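Local coordinates for protein ElaA (Escherichia coli, PDB 5Z6N) that probably acts as an acetyl-CoA-dependent N-acetyltransferase of the GNAT superfamily, at residues H119-N122 against F123-F127; Q93-M96 against S97-E101; V80-E84 against A85-E89. One frame throughout, in Å; residues are numbered along the deposited sequence.

Contact 1: residues H119-N122 against F123-F127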
ATOM      1  N   HIS B 119     -19.891  11.897  10.393  1.00 43.17           N
ATOM      2  CA  HIS B 119     -20.609  11.008  11.299  1.00 42.70           C
ATOM      3  C   HIS B 119     -19.763  10.602  12.499  1.00 39.37           C
ATOM      4  O   HIS B 119     -20.322  10.191  13.521  1.00 30.50           O
ATOM      5  CB  HIS B 119     -21.126   9.767  10.551  1.00 46.67           C
ATOM      6  CG  HIS B 119     -20.055   8.808  10.128  1.00 53.02           C
ATOM      7  ND1 HIS B 119     -19.160   9.084   9.116  1.00 52.78           N
ATOM      8  CD2 HIS B 119     -19.739   7.571  10.580  1.00 55.41           C
ATOM      9  CE1 HIS B 119     -18.341   8.058   8.964  1.00 50.38           C
ATOM     10  NE2 HIS B 119     -18.668   7.128   9.842  1.00 51.81           N
ATOM     11  N   LEU B 120     -18.439  10.733  12.414  1.00 42.50           N
ATOM     12  CA  LEU B 120     -17.550  10.434  13.529  1.00 39.76           C
ATOM     13  C   LEU B 120     -17.319  11.631  14.447  1.00 37.94           C
ATOM     14  O   LEU B 120     -16.428  11.575  15.300  1.00 37.20           O
ATOM     15  CB  LEU B 120     -16.194   9.940  13.018  1.00 35.99           C
ATOM     16  CG  LEU B 120     -16.091   8.835  11.970  1.00 35.84           C
ATOM     17  CD1 LEU B 120     -14.649   8.749  11.487  1.00 38.44           C
ATOM     18  CD2 LEU B 120     -16.562   7.501  12.524  1.00 30.39           C
ATOM     19  N   GLN B 121     -18.098  12.704  14.296  1.00 37.01           N
ATOM     20  CA  GLN B 121     -17.771  13.958  14.971  1.00 37.21           C
ATOM     21  C   GLN B 121     -17.935  13.852  16.484  1.00 42.20           C
ATOM     22  O   GLN B 121     -17.062  14.298  17.238  1.00 37.87           O
ATOM     23  CB  GLN B 121     -18.638  15.085  14.410  1.00 32.76           C
ATOM     24  CG  GLN B 121     -18.449  16.424  15.082  1.00 25.04           C
ATOM     25  CD  GLN B 121     -19.135  17.535  14.325  1.00 40.03           C
ATOM     26  OE1 GLN B 121     -19.228  17.496  13.099  1.00 36.66           O
ATOM     27  NE2 GLN B 121     -19.635  18.532  15.054  1.00 48.64           N
ATOM     28  N   ASN B 122     -19.044  13.271  16.950  1.00 46.49           N
ATOM     29  CA  ASN B 122     -19.303  13.199  18.385  1.00 44.11           C
ATOM     30  C   ASN B 122     -18.313  12.299  19.114  1.00 48.67           C
ATOM     31  O   ASN B 122     -18.155  12.435  20.332  1.00 55.46           O
ATOM     32  CB  ASN B 122     -20.728  12.708  18.642  1.00 32.14           C
ATOM     33  CG  ASN B 122     -21.734  13.835  18.663  1.00 34.16           C
ATOM     34  OD1 ASN B 122     -22.695  13.835  17.895  1.00 35.90           O
ATOM     35  ND2 ASN B 122     -21.516  14.809  19.539  1.00 33.30           N
ATOM     36  N   PHE B 123     -17.656  11.381  18.401  1.00 42.00           N
ATOM     37  CA  PHE B 123     -16.687  10.486  19.025  1.00 34.69           C
ATOM     38  C   PHE B 123     -15.343  11.179  19.216  1.00 30.06           C
ATOM     39  O   PHE B 123     -14.651  10.931  20.208  1.00 29.35           O
ATOM     40  CB  PHE B 123     -16.546   9.209  18.185  1.00 31.66           C
ATOM     41  CG  PHE B 123     -15.321   8.378  18.505  1.00 29.71           C
ATOM     42  CD1 PHE B 123     -15.388   7.372  19.449  1.00 31.22           C
ATOM     43  CD2 PHE B 123     -14.131   8.558  17.814  1.00 28.35           C
ATOM     44  CE1 PHE B 123     -14.284   6.595  19.746  1.00 30.54           C
ATOM     45  CE2 PHE B 123     -13.022   7.780  18.099  1.00 26.01           C
ATOM     46  CZ  PHE B 123     -13.101   6.794  19.066  1.00 24.97           C
ATOM     47  N   TYR B 124     -14.960  12.046  18.279  1.00 32.12           N
ATOM     48  CA  TYR B 124     -13.742  12.828  18.451  1.00 32.92           C
ATOM     49  C   TYR B 124     -13.950  14.006  19.392  1.00 35.10           C
ATOM     50  O   TYR B 124     -12.998  14.440  20.050  1.00 35.97           O
ATOM     51  CB  TYR B 124     -13.228  13.327  17.097  1.00 27.82           C
ATOM     52  CG  TYR B 124     -12.760  12.225  16.177  1.00 20.92           C
ATOM     53  CD1 TYR B 124     -11.710  11.392  16.538  1.00 18.79           C
ATOM     54  CD2 TYR B 124     -13.362  12.021  14.941  1.00 23.85           C
ATOM     55  CE1 TYR B 124     -11.275  10.381  15.697  1.00 25.07           C
ATOM     56  CE2 TYR B 124     -12.934  11.016  14.094  1.00 27.98           C
ATOM     57  CZ  TYR B 124     -11.889  10.198  14.475  1.00 31.21           C
ATOM     58  OH  TYR B 124     -11.459   9.196  13.632  1.00 35.21           O
ATOM     59  N   GLN B 125     -15.172  14.542  19.465  1.00 35.79           N
ATOM     60  CA  GLN B 125     -15.466  15.580  20.447  1.00 31.58           C
ATOM     61  C   GLN B 125     -15.399  15.059  21.875  1.00 33.27           C
ATOM     62  O   GLN B 125     -15.283  15.861  22.807  1.00 34.74           O
ATOM     63  CB  GLN B 125     -16.843  16.192  20.188  1.00 34.96           C
ATOM     64  CG  GLN B 125     -16.863  17.221  19.074  1.00 40.89           C
ATOM     65  CD  GLN B 125     -18.264  17.690  18.725  1.00 46.85           C
ATOM     66  OE1 GLN B 125     -18.441  18.657  17.986  1.00 46.39           O
ATOM     67  NE2 GLN B 125     -19.267  17.013  19.262  1.00 54.65           N
ATOM     68  N   SER B 126     -15.473  13.742  22.070  1.00 39.34           N
ATOM     69  CA  SER B 126     -15.308  13.148  23.391  1.00 41.90           C
ATOM     70  C   SER B 126     -13.846  13.012  23.794  1.00 41.35           C
ATOM     71  O   SER B 126     -13.563  12.530  24.897  1.00 47.10           O
ATOM     72  CB  SER B 126     -15.987  11.776  23.447  1.00 42.89           C
ATOM     73  OG  SER B 126     -15.060  10.735  23.193  1.00 43.74           O
ATOM     74  N   PHE B 127     -12.917  13.418  22.930  1.00 34.00           N
ATOM     75  CA  PHE B 127     -11.494  13.426  23.240  1.00 32.11           C
ATOM     76  C   PHE B 127     -10.923  14.834  23.325  1.00 34.02           C
ATOM     77  O   PHE B 127      -9.710  14.991  23.496  1.00 39.77           O
ATOM     78  CB  PHE B 127     -10.719  12.615  22.199  1.00 32.62           C
ATOM     79  CG  PHE B 127     -10.984  11.142  22.261  1.00 32.43           C
ATOM     80  CD1 PHE B 127     -10.243  10.330  23.103  1.00 30.65           C
ATOM     81  CD2 PHE B 127     -11.969  10.567  21.479  1.00 30.62           C
ATOM     82  CE1 PHE B 127     -10.485   8.975  23.166  1.00 26.80           C
ATOM     83  CE2 PHE B 127     -12.215   9.212  21.537  1.00 25.44           C
ATOM     84  CZ  PHE B 127     -11.471   8.416  22.383  1.00 24.61           C
TER
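One short helical turn joins Leu120 to Tyr124 and Gln121 to Gln125: the Gln125 N to Gln121 O bond is 2.9 Å with a 156° N-H angle, whereas Leu120 O, at the N-cap position, receives only weak bonds from Phe123 N and Tyr124 N. Leu120 and Tyr124 run side by side in the same direction. Leu120 CB meets the ring at Tyr124 CE2, 3.6 Å away, and Leu120 CD1 lies 3.9 Å from Tyr124 OH; the leucine follows the CD2-CE2 side of the ring and its methyl ends beside the hydroxyl. The two glutamines are linked too: Gln121 NE2 gives a hydrogen bond to Gln125 OE1 at 3.2 Å, arriving above the carbonyl plane, with amide planes 76° apart. Gln121, with CG anti to its own N (chi1 177°) and an extended chain, reaches one turn on, and the side chain touches Ile144 and Met146 of strand 143-148. Phe127 CE2 sits over one face of the Phe123 ring. The buried Tyr124, with Phe127 three residues on, fits the short helix after strand 112-117 in GNAT folds, where relatives often carry a tyrosine near the acetyl-CoA thiol; a similar place for Tyr124 is plausible.

Contact 2: residues Q93-M96 against S97-E101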
ATOM      1  N   GLN B  93     -11.605   4.032  21.185  1.00 42.28           N
ATOM      2  CA  GLN B  93     -11.293   4.940  22.283  1.00 49.88           C
ATOM      3  C   GLN B  93      -9.897   4.685  22.838  1.00 52.44           C
ATOM      4  O   GLN B  93      -9.234   5.620  23.303  1.00 54.25           O
ATOM      5  CB  GLN B  93     -12.356   4.804  23.378  1.00 55.01           C
ATOM      6  CG  GLN B  93     -11.987   5.393  24.729  1.00 61.43           C
ATOM      7  CD  GLN B  93     -11.358   4.369  25.655  1.00 67.56           C
ATOM      8  OE1 GLN B  93     -11.882   3.267  25.823  1.00 72.27           O
ATOM      9  NE2 GLN B  93     -10.228   4.726  26.257  1.00 66.00           N
ATOM     10  N   GLN B  94      -9.428   3.436  22.785  1.00 51.00           N
ATOM     11  CA  GLN B  94      -8.081   3.135  23.262  1.00 42.10           C
ATOM     12  C   GLN B  94      -7.023   3.635  22.284  1.00 32.81           C
ATOM     13  O   GLN B  94      -5.997   4.187  22.700  1.00 30.68           O
ATOM     14  CB  GLN B  94      -7.934   1.634  23.502  1.00 33.35           C
ATOM     15  CG  GLN B  94      -8.526   1.161  24.816  1.00 31.14           C
ATOM     16  CD  GLN B  94      -8.874  -0.313  24.796  1.00 41.53           C
ATOM     17  OE1 GLN B  94      -9.910  -0.726  25.315  1.00 45.58           O
ATOM     18  NE2 GLN B  94      -8.013  -1.114  24.181  1.00 44.72           N
ATOM     19  N   LEU B  95      -7.256   3.455  20.983  1.00 25.09           N
ATOM     20  CA  LEU B  95      -6.308   3.939  19.982  1.00 29.74           C
ATOM     21  C   LEU B  95      -6.137   5.449  20.072  1.00 27.65           C
ATOM     22  O   LEU B  95      -5.013   5.966  20.038  1.00 29.36           O
ATOM     23  CB  LEU B  95      -6.777   3.533  18.583  1.00 27.45           C
ATOM     24  CG  LEU B  95      -6.178   4.272  17.385  1.00 22.68           C
ATOM     25  CD1 LEU B  95      -4.678   4.059  17.298  1.00 21.19           C
ATOM     26  CD2 LEU B  95      -6.861   3.849  16.100  1.00 13.87           C
ATOM     27  N   MET B  96      -7.249   6.173  20.194  1.00 30.01           N
ATOM     28  CA  MET B  96      -7.204   7.631  20.197  1.00 28.12           C
ATOM     29  C   MET B  96      -6.429   8.161  21.399  1.00 33.01           C
ATOM     30  O   MET B  96      -5.518   8.982  21.253  1.00 35.32           O
ATOM     31  CB  MET B  96      -8.626   8.186  20.183  1.00 24.97           C
ATOM     32  CG  MET B  96      -9.348   7.975  18.872  1.00 32.81           C
ATOM     33  SD  MET B  96      -8.523   8.876  17.549  1.00 42.70           S
ATOM     34  CE  MET B  96      -8.626  10.546  18.194  1.00 45.84           C
ATOM     35  N   SER B  97      -6.777   7.691  22.598  1.00 36.42           N
ATOM     36  CA  SER B  97      -6.161   8.220  23.811  1.00 37.32           C
ATOM     37  C   SER B  97      -4.671   7.902  23.880  1.00 39.41           C
ATOM     38  O   SER B  97      -3.894   8.704  24.411  1.00 37.37           O
ATOM     39  CB  SER B  97      -6.884   7.672  25.041  1.00 34.09           C
ATOM     40  OG  SER B  97      -7.046   6.269  24.942  1.00 31.84           O
ATOM     41  N   LYS B  98      -4.251   6.746  23.361  1.00 41.71           N
ATOM     42  CA  LYS B  98      -2.825   6.440  23.337  1.00 39.35           C
ATOM     43  C   LYS B  98      -2.098   7.262  22.281  1.00 34.31           C
ATOM     44  O   LYS B  98      -0.914   7.577  22.451  1.00 33.16           O
ATOM     45  CB  LYS B  98      -2.615   4.945  23.104  1.00 40.76           C
ATOM     46  CG  LYS B  98      -3.220   4.080  24.196  1.00 47.04           C
ATOM     47  CD  LYS B  98      -2.781   2.632  24.081  1.00 48.66           C
ATOM     48  CE  LYS B  98      -3.162   1.844  25.330  1.00 46.23           C
ATOM     49  NZ  LYS B  98      -4.637   1.673  25.478  1.00 37.61           N
ATOM     50  N   THR B  99      -2.789   7.621  21.195  1.00 29.14           N
ATOM     51  CA  THR B  99      -2.193   8.459  20.159  1.00 30.41           C
ATOM     52  C   THR B  99      -2.092   9.911  20.602  1.00 27.62           C
ATOM     53  O   THR B  99      -1.159  10.616  20.201  1.00 27.63           O
ATOM     54  CB  THR B  99      -2.998   8.339  18.857  1.00 31.22           C
ATOM     55  OG1 THR B  99      -3.006   6.972  18.421  1.00 30.07           O
ATOM     56  CG2 THR B  99      -2.389   9.183  17.753  1.00 25.21           C
ATOM     57  N   LEU B 100      -3.022  10.370  21.439  1.00 30.48           N
ATOM     58  CA  LEU B 100      -2.891  11.700  22.021  1.00 28.75           C
ATOM     59  C   LEU B 100      -1.832  11.723  23.117  1.00 32.30           C
ATOM     60  O   LEU B 100      -1.110  12.714  23.259  1.00 17.97           O
ATOM     61  CB  LEU B 100      -4.240  12.174  22.559  1.00 25.89           C
ATOM     62  CG  LEU B 100      -5.261  12.502  21.471  1.00 28.29           C
ATOM     63  CD1 LEU B 100      -6.621  12.792  22.088  1.00 28.92           C
ATOM     64  CD2 LEU B 100      -4.779  13.683  20.640  1.00 25.46           C
ATOM     65  N   GLU B 101      -1.722  10.641  23.897  1.00 35.63           N
ATOM     66  CA  GLU B 101      -0.613  10.520  24.839  1.00 38.10           C
ATOM     67  C   GLU B 101       0.727  10.567  24.118  1.00 41.85           C
ATOM     68  O   GLU B 101       1.733  10.994  24.698  1.00 43.21           O
ATOM     69  CB  GLU B 101      -0.743   9.223  25.642  1.00 39.60           C
ATOM     70  CG  GLU B 101       0.452   8.908  26.541  1.00 49.03           C
ATOM     71  CD  GLU B 101       0.428   7.484  27.076  1.00 56.38           C
ATOM     72  OE1 GLU B 101      -0.310   6.645  26.516  1.00 56.73           O
ATOM     73  OE2 GLU B 101       1.160   7.200  28.049  1.00 58.80           O
TER
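Leu95 and Thr99, one turn apart, lie side by side and point the same way, with Leu95 CD1 3.5 Å from Thr99 OG1. The methyl of threonine makes it acceptable on a buried helix face, and its hydroxyl is satisfied within the helix: OG1 bonds to Leu95 O at 2.8 Å. With OG1 anti to its own carbonyl carbon (chi1 -60°), the hydroxyl is turned back along the helix toward that oxygen. Thr99 N binds the same oxygen, and the two donors reach it from opposite faces of the carbonyl plane.

Ser97 repeats the device on a more open side. Its OG comes in the carbonyl plane onto a lone pair of Gln93 O, 2.8 Å away, while Ser97 N approaches from above that plane at 3.3 Å. A chi1 of 48° points OG back at the preceding turn, and serine, with one short hydroxyl arm, can satisfy its own polar group inside the helix.

Gln94 and Lys98 also run alongside each other in one direction. The lysine CG passes 3.2 Å from Gln94 O, and its NZ comes to 3.8 Å from Gln94 CB; Lys98 also makes a cation-pi interaction with Trp4.

The flexible side chain of Met96 touches Val80, Phe123, Tyr124 and Phe127, and Leu100 N binds its carbonyl oxygen. In the beta-alpha-beta unit of strand 75-82, helix 91-106 and strand 112-117, Leu95 and Thr99 reach strands 49-54, 59-67 and 75-82, while Met96 and Leu100 reach strand 75-82 and Phe127.

Contact 3: residues V80-E84 against A85-E89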
ATOM      1  N   VAL B  80      -7.020   6.859  10.961  1.00 21.77           N
ATOM      2  CA  VAL B  80      -7.499   6.207  12.176  1.00 28.86           C
ATOM      3  C   VAL B  80      -8.332   4.987  11.801  1.00 25.42           C
ATOM      4  O   VAL B  80      -9.346   5.104  11.101  1.00 19.84           O
ATOM      5  CB  VAL B  80      -8.305   7.190  13.035  1.00 28.30           C
ATOM      6  CG1 VAL B  80      -8.827   6.500  14.294  1.00 20.08           C
ATOM      7  CG2 VAL B  80      -7.449   8.415  13.376  1.00 23.47           C
ATOM      8  N   ILE B  81      -7.911   3.807  12.266  1.00 26.00           N
ATOM      9  CA  ILE B  81      -8.552   2.553  11.883  1.00 29.48           C
ATOM     10  C   ILE B  81      -8.766   1.661  13.094  1.00 28.61           C
ATOM     11  O   ILE B  81      -7.911   1.573  13.982  1.00 30.04           O
ATOM     12  CB  ILE B  81      -7.738   1.774  10.828  1.00 27.51           C
ATOM     13  CG1 ILE B  81      -7.437   2.643   9.611  1.00 21.98           C
ATOM     14  CG2 ILE B  81      -8.497   0.533  10.402  1.00 13.29           C
ATOM     15  CD1 ILE B  81      -6.573   1.954   8.590  1.00 17.92           C
ATOM     16  N   VAL B  82      -9.921   1.000  13.117  1.00 27.88           N
ATOM     17  CA  VAL B  82     -10.137  -0.246  13.837  1.00 26.88           C
ATOM     18  C   VAL B  82     -10.587  -1.282  12.816  1.00 32.07           C
ATOM     19  O   VAL B  82     -11.408  -0.983  11.941  1.00 30.38           O
ATOM     20  CB  VAL B  82     -11.184  -0.093  14.958  1.00 26.81           C
ATOM     21  CG1 VAL B  82     -11.512  -1.448  15.562  1.00 25.97           C
ATOM     22  CG2 VAL B  82     -10.695   0.878  16.021  1.00 21.84           C
ATOM     23  N   SER B  83     -10.033  -2.490  12.906  1.00 40.56           N
ATOM     24  CA  SER B  83     -10.408  -3.542  11.968  1.00 39.86           C
ATOM     25  C   SER B  83     -11.847  -3.980  12.221  1.00 39.45           C
ATOM     26  O   SER B  83     -12.282  -4.108  13.369  1.00 43.01           O
ATOM     27  CB  SER B  83      -9.449  -4.729  12.077  1.00 34.93           C
ATOM     28  OG  SER B  83      -9.681  -5.481  13.252  1.00 36.26           O
ATOM     29  N   GLU B  84     -12.587  -4.218  11.129  1.00 35.69           N
ATOM     30  CA  GLU B  84     -14.044  -4.305  11.212  1.00 34.82           C
ATOM     31  C   GLU B  84     -14.519  -5.459  12.081  1.00 31.23           C
ATOM     32  O   GLU B  84     -15.637  -5.411  12.609  1.00 27.35           O
ATOM     33  CB  GLU B  84     -14.660  -4.415   9.817  1.00 37.94           C
ATOM     34  CG  GLU B  84     -13.896  -5.296   8.845  1.00 45.77           C
ATOM     35  CD  GLU B  84     -13.092  -4.483   7.853  1.00 52.95           C
ATOM     36  OE1 GLU B  84     -11.977  -4.037   8.205  1.00 46.59           O
ATOM     37  OE2 GLU B  84     -13.590  -4.282   6.727  1.00 58.45           O
ATOM     38  N   ALA B  85     -13.699  -6.495  12.247  1.00 25.56           N
ATOM     39  CA  ALA B  85     -14.081  -7.587  13.130  1.00 28.01           C
ATOM     40  C   ALA B  85     -14.131  -7.160  14.593  1.00 35.60           C
ATOM     41  O   ALA B  85     -14.770  -7.842  15.402  1.00 40.99           O
ATOM     42  CB  ALA B  85     -13.114  -8.761  12.963  1.00 23.17           C
ATOM     43  N   LEU B  86     -13.495  -6.039  14.946  1.00 30.39           N
ATOM     44  CA  LEU B  86     -13.291  -5.667  16.342  1.00 33.00           C
ATOM     45  C   LEU B  86     -13.971  -4.356  16.728  1.00 41.35           C
ATOM     46  O   LEU B  86     -13.598  -3.758  17.743  1.00 47.08           O
ATOM     47  CB  LEU B  86     -11.794  -5.565  16.651  1.00 33.35           C
ATOM     48  CG  LEU B  86     -11.052  -6.819  17.103  1.00 34.06           C
ATOM     49  CD1 LEU B  86     -10.707  -7.703  15.919  1.00 19.74           C
ATOM     50  CD2 LEU B  86      -9.808  -6.427  17.872  1.00 29.37           C
ATOM     51  N   ARG B  87     -14.952  -3.888  15.961  1.00 40.29           N
ATOM     52  CA  ARG B  87     -15.487  -2.559  16.227  1.00 34.91           C
ATOM     53  C   ARG B  87     -16.740  -2.600  17.096  1.00 34.04           C
ATOM     54  O   ARG B  87     -17.396  -3.634  17.254  1.00 23.04           O
ATOM     55  CB  ARG B  87     -15.794  -1.805  14.933  1.00 19.84           C
ATOM     56  CG  ARG B  87     -14.707  -1.872  13.907  1.00 18.61           C
ATOM     57  CD  ARG B  87     -15.184  -1.359  12.541  1.00 30.49           C
ATOM     58  NE  ARG B  87     -14.034  -1.066  11.706  1.00 29.19           N
ATOM     59  CZ  ARG B  87     -14.107  -0.947  10.388  1.00 30.54           C
ATOM     60  NH1 ARG B  87     -15.271  -1.100   9.777  1.00 30.86           N
ATOM     61  NH2 ARG B  87     -13.027  -0.688   9.668  1.00 31.56           N
ATOM     62  N   GLY B  88     -17.063  -1.431  17.651  1.00 29.29           N
ATOM     63  CA  GLY B  88     -18.159  -1.292  18.585  1.00 23.48           C
ATOM     64  C   GLY B  88     -17.822  -1.719  19.992  1.00 49.70           C
ATOM     65  O   GLY B  88     -18.711  -2.175  20.721  1.00 25.59           O
ATOM     66  N   GLU B  89     -16.559  -1.581  20.405  1.00 43.22           N
ATOM     67  CA  GLU B  89     -16.128  -2.240  21.631  1.00 41.71           C
ATOM     68  C   GLU B  89     -14.894  -1.684  22.338  1.00 43.30           C
ATOM     69  O   GLU B  89     -14.087  -2.453  22.868  1.00 48.44           O
ATOM     70  CB  GLU B  89     -15.934  -3.731  21.354  1.00 39.24           C
ATOM     71  CG  GLU B  89     -16.172  -4.630  22.543  1.00 38.32           C
ATOM     72  CD  GLU B  89     -16.683  -5.991  22.130  1.00 34.35           C
ATOM     73  OE1 GLU B  89     -16.827  -6.221  20.911  1.00 34.42           O
ATOM     74  OE2 GLU B  89     -16.941  -6.829  23.019  1.00 32.85           O
TER
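Val82 and Arg87 meet where strand 75-82 of the GNAT fold gives way to a type I turn, the Leu86 N to Ser83 O bond (2.8 Å) closing residues 83-86. Arg87 begins a segment that matches the family's R-x-x-G-x-G signature except at its first glycine; in relatives this loop receives the acetyl-CoA pyrophosphate, and a similar role is plausible here.

Among the hydrogen bonds, the guanidinium grips one atom side-on: Arg87 NE (2.6 Å) and Arg87 NH2 (2.8 Å) both donate to Val82 O, which lies near the guanidinium plane. Arginine suits the place because its extended chain spans the turn and offers two N-H groups to a strand-end carbonyl.

Glu84 OE1 stays 3.8 Å from Arg87 NH2, carboxylate and guanidinium stacked with planes 22° apart: a long salt bridge of charge alone, no N-H pointing at OE1. Glu84 CA lies over one guanidinium face, toward its rim. Arg87 NH1 forms a salt bridge with Glu31, whose carboxylate also lies close to that of Glu84.

Van der Waals contacts complete the turn: Leu86 CD1 rests against Ser83 OG, and Leu86 reaches Val60. As valine and arginine pass in opposite directions, Val82 CG1 rests 3.6 Å from Arg87 CG.

In the fold
Along the chain the order is contact 3, contact 2, contact 1, without overlap. Contact 3 ends strand 75-82 and enters the loop to helix 91-106, which carries contact 2; strand 112-117 then leads to the short helix of contact 1. Their centres lie about 13 Å (1 and 2), 14 Å (2 and 3) and 15 Å (1 and 3) apart. Met96 of contact 2 touches both others: its CE lies 3.6 Å from Tyr124 CD1, and its SD is 4.0 Å from Val80 CG1. Tyr124 OH approaches Val80 CB. All three lie in the GNAT domain around the parallel neighbours 75-82 and 112-117; in relatives these two strands splay apart to receive acetyl-CoA, and the same is plausible here.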